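Local coordinates for protein alpha-1,4-endofucoidanase (Mariniflexile fucanivorans, PDB 6DLH) that hydrolyses internal alpha-1,4 linkages of the sulfated algal polysaccharide fucoidan, as a glycoside hydrolase of family 107 with a retaining mechanism, at residues G705-F711 with A722-V728. Residues are numbered along the deposited sequence; the frame is centred on the assembly and turned at random.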
ATOM      1  N   GLY A 705      -4.257  31.635 -40.393  1.00 43.46           N
ATOM      2  CA  GLY A 705      -4.890  30.573 -41.162  1.00 39.53           C
ATOM      3  C   GLY A 705      -3.998  29.338 -41.268  1.00 41.44           C
ATOM      4  O   GLY A 705      -2.988  29.246 -40.571  1.00 40.27           O
ATOM      5  N   GLU A 706      -4.370  28.422 -42.175  1.00 37.01           N
ATOM      6  CA  GLU A 706      -3.799  27.089 -42.258  1.00 40.69           C
ATOM      7  C   GLU A 706      -2.415  27.142 -42.907  1.00 40.88           C
ATOM      8  O   GLU A 706      -2.289  27.412 -44.096  1.00 45.43           O
ATOM      9  CB  GLU A 706      -4.757  26.148 -43.002  1.00 41.74           C
ATOM     10  CG  GLU A 706      -6.139  26.018 -42.358  1.00 42.42           C
ATOM     11  CD  GLU A 706      -6.188  25.286 -41.022  1.00 42.11           C
ATOM     12  OE1 GLU A 706      -5.174  24.655 -40.658  1.00 41.11           O
ATOM     13  OE2 GLU A 706      -7.239  25.345 -40.345  1.00 40.96           O
ATOM     14  N   ASN A 707      -1.382  26.859 -42.110  1.00 41.31           N
ATOM     15  CA  ASN A 707       0.005  26.883 -42.546  1.00 41.31           C
ATOM     16  C   ASN A 707       0.462  25.455 -42.823  1.00 43.35           C
ATOM     17  O   ASN A 707       0.545  24.645 -41.902  1.00 43.71           O
ATOM     18  CB  ASN A 707       0.919  27.511 -41.489  1.00 41.96           C
ATOM     19  CG  ASN A 707       0.788  29.016 -41.376  1.00 42.07           C
ATOM     20  OD1 ASN A 707       1.793  29.724 -41.427  1.00 44.87           O
ATOM     21  ND2 ASN A 707      -0.434  29.517 -41.232  1.00 36.52           N
ATOM     22  N   SER A 708       0.774  25.170 -44.095  1.00 42.61           N
ATOM     23  CA  SER A 708       1.099  23.817 -44.514  1.00 41.49           C
ATOM     24  C   SER A 708       2.613  23.634 -44.606  1.00 43.28           C
ATOM     25  O   SER A 708       3.318  24.471 -45.169  1.00 47.13           O
ATOM     26  CB  SER A 708       0.392  23.478 -45.799  1.00 42.74           C
ATOM     27  OG  SER A 708       0.726  22.166 -46.228  1.00 45.22           O
ATOM     28  N   PHE A 709       3.101  22.528 -44.037  1.00 41.85           N
ATOM     29  CA  PHE A 709       4.522  22.214 -44.017  1.00 44.79           C
ATOM     30  C   PHE A 709       4.729  20.769 -44.457  1.00 44.76           C
ATOM     31  O   PHE A 709       3.810  19.958 -44.389  1.00 47.54           O
ATOM     32  CB  PHE A 709       5.102  22.385 -42.609  1.00 43.69           C
ATOM     33  CG  PHE A 709       4.924  23.752 -42.000  1.00 45.05           C
ATOM     34  CD1 PHE A 709       3.739  24.096 -41.358  1.00 44.53           C
ATOM     35  CD2 PHE A 709       5.940  24.694 -42.061  1.00 43.52           C
ATOM     36  CE1 PHE A 709       3.575  25.354 -40.799  1.00 44.11           C
ATOM     37  CE2 PHE A 709       5.772  25.954 -41.502  1.00 43.71           C
ATOM     38  CZ  PHE A 709       4.593  26.280 -40.871  1.00 43.02           C
ATOM     39  N   THR A 710       5.948  20.449 -44.902  1.00 42.13           N
ATOM     40  CA  THR A 710       6.275  19.068 -45.214  1.00 43.10           C
ATOM     41  C   THR A 710       7.583  18.700 -44.514  1.00 43.53           C
ATOM     42  O   THR A 710       8.505  19.513 -44.438  1.00 43.94           O
ATOM     43  CB  THR A 710       6.252  18.798 -46.731  1.00 44.28           C
ATOM     44  OG1 THR A 710       7.390  19.414 -47.338  1.00 43.25           O
ATOM     45  CG2 THR A 710       4.986  19.278 -47.411  1.00 43.17           C
ATOM     46  N   PHE A 711       7.643  17.468 -44.001  1.00 42.67           N
ATOM     47  CA  PHE A 711       8.800  17.011 -43.251  1.00 42.85           C
ATOM     48  C   PHE A 711       9.202  15.621 -43.732  1.00 43.16           C
ATOM     49  O   PHE A 711       8.355  14.801 -44.074  1.00 41.42           O
ATOM     50  CB  PHE A 711       8.529  17.054 -41.739  1.00 41.97           C
ATOM     51  CG  PHE A 711       8.514  18.441 -41.138  1.00 42.86           C
ATOM     52  CD1 PHE A 711       7.341  19.181 -41.075  1.00 38.81           C
ATOM     53  CD2 PHE A 711       9.678  19.018 -40.645  1.00 43.22           C
ATOM     54  CE1 PHE A 711       7.330  20.455 -40.526  1.00 39.58           C
ATOM     55  CE2 PHE A 711       9.667  20.297 -40.100  1.00 42.04           C
ATOM     56  CZ  PHE A 711       8.492  21.016 -40.046  1.00 39.21           C
ATOM     57  N   ALA A 722       5.691  13.609 -44.705  1.00 47.39           N
ATOM     58  CA  ALA A 722       4.353  13.866 -44.205  1.00 46.45           C
ATOM     59  C   ALA A 722       4.080  15.366 -44.268  1.00 44.78           C
ATOM     60  O   ALA A 722       5.015  16.167 -44.360  1.00 43.09           O
ATOM     61  CB  ALA A 722       4.231  13.338 -42.793  1.00 45.01           C
ATOM     62  N   GLU A 723       2.791  15.723 -44.219  1.00 41.81           N
ATOM     63  CA  GLU A 723       2.357  17.107 -44.101  1.00 41.21           C
ATOM     64  C   GLU A 723       2.010  17.417 -42.640  1.00 42.93           C
ATOM     65  O   GLU A 723       1.346  16.622 -41.970  1.00 40.51           O
ATOM     66  CB  GLU A 723       1.154  17.347 -45.013  1.00 39.13           C
ATOM     67  CG  GLU A 723       0.550  18.729 -44.859  1.00 43.18           C
ATOM     68  CD  GLU A 723      -0.729  18.979 -45.637  1.00 43.67           C
ATOM     69  OE1 GLU A 723      -1.038  18.181 -46.533  1.00 47.35           O
ATOM     70  OE2 GLU A 723      -1.417  19.974 -45.340  1.00 47.11           O
ATOM     71  N   ILE A 724       2.467  18.584 -42.161  1.00 42.33           N
ATOM     72  CA  ILE A 724       2.073  19.148 -40.877  1.00 45.45           C
ATOM     73  C   ILE A 724       1.273  20.427 -41.134  1.00 46.75           C
ATOM     74  O   ILE A 724       1.730  21.309 -41.855  1.00 49.03           O
ATOM     75  CB  ILE A 724       3.311  19.405 -39.985  1.00 46.89           C
ATOM     76  CG1 ILE A 724       3.849  18.124 -39.336  1.00 46.10           C
ATOM     77  CG2 ILE A 724       3.013  20.461 -38.929  1.00 48.25           C
ATOM     78  CD1 ILE A 724       4.564  17.178 -40.272  1.00 44.60           C
ATOM     79  N   LEU A 725       0.083  20.517 -40.525  1.00 50.18           N
ATOM     80  CA  LEU A 725      -0.876  21.587 -40.762  1.00 50.26           C
ATOM     81  C   LEU A 725      -1.197  22.278 -39.434  1.00 53.84           C
ATOM     82  O   LEU A 725      -1.752  21.660 -38.526  1.00 55.70           O
ATOM     83  CB  LEU A 725      -2.127  20.951 -41.381  1.00 53.40           C
ATOM     84  CG  LEU A 725      -3.340  21.860 -41.597  1.00 57.55           C
ATOM     85  CD1 LEU A 725      -3.143  22.746 -42.819  1.00 60.37           C
ATOM     86  CD2 LEU A 725      -4.609  21.031 -41.763  1.00 53.64           C
ATOM     87  N   ILE A 726      -0.822  23.561 -39.327  1.00 51.60           N
ATOM     88  CA  ILE A 726      -1.074  24.380 -38.149  1.00 48.25           C
ATOM     89  C   ILE A 726      -1.922  25.580 -38.560  1.00 49.79           C
ATOM     90  O   ILE A 726      -1.520  26.360 -39.423  1.00 49.97           O
ATOM     91  CB  ILE A 726       0.239  24.858 -37.493  1.00 45.73           C
ATOM     92  CG1 ILE A 726       1.107  23.702 -36.993  1.00 46.23           C
ATOM     93  CG2 ILE A 726      -0.052  25.857 -36.382  1.00 47.88           C
ATOM     94  CD1 ILE A 726       2.557  24.075 -36.776  1.00 47.44           C
ATOM     95  N   ASN A 727      -3.078  25.727 -37.908  1.00 49.44           N
ATOM     96  CA  ASN A 727      -3.881  26.934 -38.003  1.00 48.58           C
ATOM     97  C   ASN A 727      -3.320  27.993 -37.053  1.00 53.74           C
ATOM     98  O   ASN A 727      -3.204  27.756 -35.851  1.00 56.75           O
ATOM     99  CB  ASN A 727      -5.349  26.656 -37.676  1.00 46.58           C
ATOM    100  CG  ASN A 727      -6.232  27.849 -37.963  1.00 47.90           C
ATOM    101  OD1 ASN A 727      -5.755  28.861 -38.466  1.00 48.91           O
ATOM    102  ND2 ASN A 727      -7.514  27.739 -37.656  1.00 49.12           N
ATOM    103  N   VAL A 728      -2.980  29.165 -37.605  1.00 50.89           N
ATOM    104  CA  VAL A 728      -2.503  30.291 -36.818  1.00 47.53           C
ATOM    105  C   VAL A 728      -3.660  31.272 -36.631  1.00 47.22           C
ATOM    106  O   VAL A 728      -4.155  31.827 -37.605  1.00 49.04           O
ATOM    107  CB  VAL A 728      -1.273  30.960 -37.470  1.00 44.73           C
ATOM    108  CG1 VAL A 728      -0.841  32.226 -36.740  1.00 47.81           C
ATOM    109  CG2 VAL A 728      -0.095  30.004 -37.601  1.00 44.88           C
TER
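Phe711 and Ile724 cross at about a right angle on the buried face of a beta hairpin, where Ile724 CD1 comes within 3.5 Å of Phe711 CD1. The hairpin joins strands 705-713 and 720-729 at the centre of a four-stranded sheet in the last of the chain's Ig-like domains, remote from the calcium sites. Four antiparallel hydrogen-bonded pairs, Gly705-Val728 to Phe711-Ala722, are each closed by two N-H...O bonds. The side chains of Phe709 and Phe711 share one face with Ile724 and Ile726. Phe709 has CG anti to its carbonyl carbon (chi1 -57°), which lays the ring edge beside Ile724 O, in plane with the ring and 3.5 Å from CD1 of Phe709; CE1 of Phe709 meets Ile726 CD1 more loosely. Pro680 and Leu683 also touch the Phe709 side chain. Farther along, the buried amide of Asn707 passes obliquely by Val728, its ND2 lying 3.7 Å from Val728 CG2. That ND2 binds Asp703 O and, weakly, Gly705 O, while Trp682 NE1 donates to OD1, so both ends of the amide are held. The other face, with Glu706, Ser708, Leu725 and Asn727, is more polar and more exposed. Glu723 runs extended across to Ser708, whose OG gives a weak hydrogen bond to OE2 of Glu723 at 3.2 Å. With an alanine here in place of Glu723, the Ser708 hydroxyl would probably lose this acceptor, and the contact of Glu723 CG with Phe709 O would go too. Glu706, bent at chi2 (-69°), lays its carboxylate over the partner strand: OE1 rests 3.5 Å from Leu725 CG, and OE2 lies equally near Asn727 CB, with the carboxylate plane 39° from that of the Asn727 amide.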